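Local coordinates for 3-chlorocatechol 1,2-dioxygenase (Rhodococcus opacus, PDB 2BOY), which probably cleaves catechols, 3-chlorocatechol among them, between their two hydroxyl-bearing carbons, using a ferric iron in the breakdown of chlorinated aromatics, at residues 122-127 against 192-197. Numbering follows the deposited sequence.
Sequences LDMWQA and LHWIIA. With FE (Fe (III) ion), chain I; BHO (benzhydroxamic acid), chain J.
Trp125 and His193 lie almost flat on one another: the indole's five-membered ring and the imidazole form an offset stack, planes 6° apart and centroids separated by 4.1 Å. In Trp125, chi1 of 66° sets CG between the backbone N and the carbonyl carbon, and from there the indole lies over His193; farther along, Trp125 CH2 meets Ile195 CD1 at 3.6 Å. On the other face of the sheet, Met124 CG stands over the centre of the Trp194 six-membered ring, 3.4 Å from its centroid, a CH-pi contact. Leu122 CD2 meets Trp194 CE3 at 3.7 Å, while Leu122 runs side by side with Ile196. Between the two layers the antiparallel strands are tied by backbone bonds, His193 N to Trp125 O (2.9 Å) among them. The imidazole's outer end binds iron through His193 NE2 at 2.2 Å; His191 and Tyr133 are the other protein ligands, and benzhydroxamic acid sits beside the metal. An alanine in place of Trp125 would probably leave one face of the imidazole without its stacking partner, letting the ring turn more easily. Trp125 thus stands in the second shell of the iron, where it is likely to steady the plane of the His193 imidazole within the dioxygenase's beta core.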
ATOM      1  N   LEU A 122      -2.084  29.837 -17.047  1.00 21.55           N
ATOM      2  CA  LEU A 122      -2.630  29.248 -15.811  1.00 20.98           C
ATOM      3  C   LEU A 122      -3.705  28.250 -16.188  1.00 21.16           C
ATOM      4  O   LEU A 122      -4.593  28.569 -16.984  1.00 22.39           O
ATOM      5  CB  LEU A 122      -3.229  30.312 -14.861  1.00 20.89           C
ATOM      6  CG  LEU A 122      -2.317  31.394 -14.268  1.00 19.49           C
ATOM      7  CD1 LEU A 122      -2.277  32.599 -15.210  1.00 19.64           C
ATOM      8  CD2 LEU A 122      -2.763  31.803 -12.906  1.00 17.73           C
ATOM      9  N   ASP A 123      -3.597  27.041 -15.641  1.00 20.22           N
ATOM     10  CA  ASP A 123      -4.577  26.002 -15.808  1.00 20.60           C
ATOM     11  C   ASP A 123      -5.337  25.980 -14.491  1.00 19.83           C
ATOM     12  O   ASP A 123      -4.724  25.780 -13.450  1.00 20.65           O
ATOM     13  CB  ASP A 123      -3.851  24.668 -15.981  1.00 22.42           C
ATOM     14  CG  ASP A 123      -4.392  23.844 -17.118  1.00 25.31           C
ATOM     15  OD1 ASP A 123      -3.605  23.294 -17.892  1.00 28.72           O
ATOM     16  OD2 ASP A 123      -5.597  23.658 -17.317  1.00 28.21           O
ATOM     17  N   MET A 124      -6.658  26.118 -14.514  1.00 17.90           N
ATOM     18  CA  MET A 124      -7.418  26.115 -13.241  1.00 16.04           C
ATOM     19  C   MET A 124      -8.508  25.072 -13.301  1.00 15.28           C
ATOM     20  O   MET A 124      -9.096  24.890 -14.353  1.00 15.09           O
ATOM     21  CB  MET A 124      -8.005  27.498 -12.985  1.00 16.41           C
ATOM     22  CG  MET A 124      -8.418  27.781 -11.519  1.00 17.96           C
ATOM     23  SD  MET A 124     -10.065  27.102 -11.003  1.00 20.20           S
ATOM     24  CE  MET A 124     -11.153  28.524 -11.222  1.00 17.05           C
ATOM     25  N   TRP A 125      -8.677  24.302 -12.223  1.00 14.30           N
ATOM     26  CA  TRP A 125      -9.796  23.363 -12.151  1.00 15.35           C
ATOM     27  C   TRP A 125     -10.373  23.407 -10.765  1.00 16.30           C
ATOM     28  O   TRP A 125      -9.674  23.711  -9.792  1.00 16.23           O
ATOM     29  CB  TRP A 125      -9.410  21.918 -12.587  1.00 14.43           C
ATOM     30  CG  TRP A 125      -8.415  21.168 -11.724  1.00 15.66           C
ATOM     31  CD1 TRP A 125      -8.681  20.090 -10.935  1.00 16.10           C
ATOM     32  CD2 TRP A 125      -6.979  21.373 -11.648  1.00 15.61           C
ATOM     33  NE1 TRP A 125      -7.525  19.617 -10.353  1.00 16.61           N
ATOM     34  CE2 TRP A 125      -6.466  20.402 -10.738  1.00 16.85           C
ATOM     35  CE3 TRP A 125      -6.088  22.306 -12.224  1.00 15.45           C
ATOM     36  CZ2 TRP A 125      -5.094  20.326 -10.378  1.00 15.25           C
ATOM     37  CZ3 TRP A 125      -4.720  22.241 -11.875  1.00 15.78           C
ATOM     38  CH2 TRP A 125      -4.239  21.260 -10.946  1.00 16.43           C
ATOM     39  N   GLN A 126     -11.658  23.085 -10.669  1.00 16.12           N
ATOM     40  CA  GLN A 126     -12.355  23.176  -9.407  1.00 15.91           C
ATOM     41  C   GLN A 126     -13.570  22.282  -9.540  1.00 16.40           C
ATOM     42  O   GLN A 126     -13.973  21.932 -10.653  1.00 15.60           O
ATOM     43  CB  GLN A 126     -12.806  24.630  -9.128  1.00 15.32           C
ATOM     44  CG  GLN A 126     -13.904  25.132 -10.141  1.00 16.03           C
ATOM     45  CD  GLN A 126     -14.493  26.453  -9.744  1.00 18.87           C
ATOM     46  OE1 GLN A 126     -13.999  27.507 -10.136  1.00 17.30           O
ATOM     47  NE2 GLN A 126     -15.589  26.406  -8.979  1.00 17.78           N
ATOM     48  N   ALA A 127     -14.165  21.984  -8.394  1.00 16.85           N
ATOM     49  CA  ALA A 127     -15.424  21.270  -8.321  1.00 17.86           C
ATOM     50  C   ALA A 127     -16.575  22.241  -8.520  1.00 18.27           C
ATOM     51  O   ALA A 127     -16.413  23.445  -8.387  1.00 17.95           O
ATOM     52  CB  ALA A 127     -15.546  20.587  -6.952  1.00 17.39           C
ATOM     53  N   LEU A 192      -9.760  26.198  -5.272  1.00 16.56           N
ATOM     54  CA  LEU A 192      -9.475  26.352  -6.675  1.00 16.35           C
ATOM     55  C   LEU A 192      -8.065  25.807  -6.847  1.00 17.09           C
ATOM     56  O   LEU A 192      -7.184  26.196  -6.058  1.00 16.34           O
ATOM     57  CB  LEU A 192      -9.474  27.831  -7.057  1.00 16.16           C
ATOM     58  CG  LEU A 192     -10.750  28.595  -6.675  1.00 16.78           C
ATOM     59  CD1 LEU A 192     -10.607  30.037  -7.154  1.00 16.26           C
ATOM     60  CD2 LEU A 192     -11.918  27.881  -7.417  1.00 14.81           C
ATOM     61  N   HIS A 193      -7.879  24.929  -7.843  1.00 15.92           N
ATOM     62  CA  HIS A 193      -6.541  24.315  -8.181  1.00 15.90           C
ATOM     63  C   HIS A 193      -5.878  25.140  -9.277  1.00 15.90           C
ATOM     64  O   HIS A 193      -6.564  25.557 -10.201  1.00 16.43           O
ATOM     65  CB  HIS A 193      -6.735  22.938  -8.793  1.00 15.51           C
ATOM     66  CG  HIS A 193      -7.101  21.858  -7.810  1.00 16.46           C
ATOM     67  ND1 HIS A 193      -6.145  21.194  -7.077  1.00 16.68           N
ATOM     68  CD2 HIS A 193      -8.296  21.292  -7.480  1.00 12.80           C
ATOM     69  CE1 HIS A 193      -6.733  20.293  -6.304  1.00 17.74           C
ATOM     70  NE2 HIS A 193      -8.040  20.344  -6.521  1.00 15.31           N
ATOM     71  N   TRP A 194      -4.535  25.287  -9.273  1.00 15.93           N
ATOM     72  CA  TRP A 194      -3.871  26.072 -10.303  1.00 15.80           C
ATOM     73  C   TRP A 194      -2.538  25.414 -10.647  1.00 16.30           C
ATOM     74  O   TRP A 194      -1.836  24.956  -9.746  1.00 15.80           O
ATOM     75  CB  TRP A 194      -3.524  27.463  -9.783  1.00 17.04           C
ATOM     76  CG  TRP A 194      -4.688  28.257  -9.279  1.00 15.69           C
ATOM     77  CD1 TRP A 194      -5.251  28.189  -8.035  1.00 18.65           C
ATOM     78  CD2 TRP A 194      -5.423  29.250 -10.002  1.00 17.84           C
ATOM     79  NE1 TRP A 194      -6.313  29.062  -7.963  1.00 17.91           N
ATOM     80  CE2 TRP A 194      -6.425  29.737  -9.146  1.00 16.78           C
ATOM     81  CE3 TRP A 194      -5.344  29.773 -11.308  1.00 19.33           C
ATOM     82  CZ2 TRP A 194      -7.319  30.732  -9.532  1.00 16.37           C
ATOM     83  CZ3 TRP A 194      -6.251  30.765 -11.695  1.00 20.75           C
ATOM     84  CH2 TRP A 194      -7.216  31.225 -10.812  1.00 16.58           C
ATOM     85  N   ILE A 195      -2.253  25.325 -11.939  1.00 15.67           N
ATOM     86  CA  ILE A 195      -0.876  25.047 -12.420  1.00 17.58           C
ATOM     87  C   ILE A 195      -0.514  26.243 -13.264  1.00 17.88           C
ATOM     88  O   ILE A 195      -1.240  26.583 -14.208  1.00 19.28           O
ATOM     89  CB  ILE A 195      -0.793  23.719 -13.201  1.00 17.36           C
ATOM     90  CG1 ILE A 195      -0.967  22.529 -12.233  1.00 16.79           C
ATOM     91  CG2 ILE A 195       0.604  23.581 -13.951  1.00 16.90           C
ATOM     92  CD1 ILE A 195      -1.221  21.178 -12.949  1.00 21.21           C
ATOM     93  N   ILE A 196       0.601  26.891 -12.929  1.00 17.23           N
ATOM     94  CA  ILE A 196       0.946  28.190 -13.470  1.00 17.71           C
ATOM     95  C   ILE A 196       2.354  28.087 -14.046  1.00 19.58           C
ATOM     96  O   ILE A 196       3.266  27.602 -13.358  1.00 19.75           O
ATOM     97  CB  ILE A 196       0.908  29.226 -12.330  1.00 16.83           C
ATOM     98  CG1 ILE A 196      -0.508  29.207 -11.682  1.00 16.97           C
ATOM     99  CG2 ILE A 196       1.253  30.665 -12.850  1.00 16.64           C
ATOM    100  CD1 ILE A 196      -0.529  29.889 -10.312  1.00 20.31           C
ATOM    101  N   ALA A 197       2.516  28.531 -15.281  1.00 19.08           N
ATOM    102  CA  ALA A 197       3.770  28.279 -15.987  1.00 20.53           C
ATOM    103  C   ALA A 197       4.148  29.437 -16.926  1.00 21.05           C
ATOM    104  O   ALA A 197       3.284  30.081 -17.522  1.00 19.48           O
ATOM    105  CB  ALA A 197       3.623  26.994 -16.805  1.00 20.39           C
TER
HETATM  106 FE    FE I1255      -9.669  19.325  -5.492  1.00 19.79          FE
HETATM  107  C1  BHO J1256      -7.919  16.229  -3.930  1.00 27.06           C
HETATM  108  C2  BHO J1256      -6.673  16.005  -3.171  1.00 23.55           C
HETATM  109  C3  BHO J1256      -6.473  14.764  -2.565  1.00 24.45           C
HETATM  110  C4  BHO J1256      -7.467  13.778  -2.675  1.00 23.54           C
HETATM  111  C5  BHO J1256      -8.635  14.006  -3.383  1.00 27.64           C
HETATM  112  C6  BHO J1256      -8.878  15.232  -4.004  1.00 29.03           C
HETATM  113  C   BHO J1256      -8.128  17.561  -4.580  1.00 29.90           C
HETATM  114  O1  BHO J1256      -7.590  18.491  -4.076  1.00 37.08           O
HETATM  115  N   BHO J1256      -8.889  17.808  -5.627  1.00 32.14           N
HETATM  116  O2  BHO J1256      -8.870  17.151  -6.681  1.00 37.54           O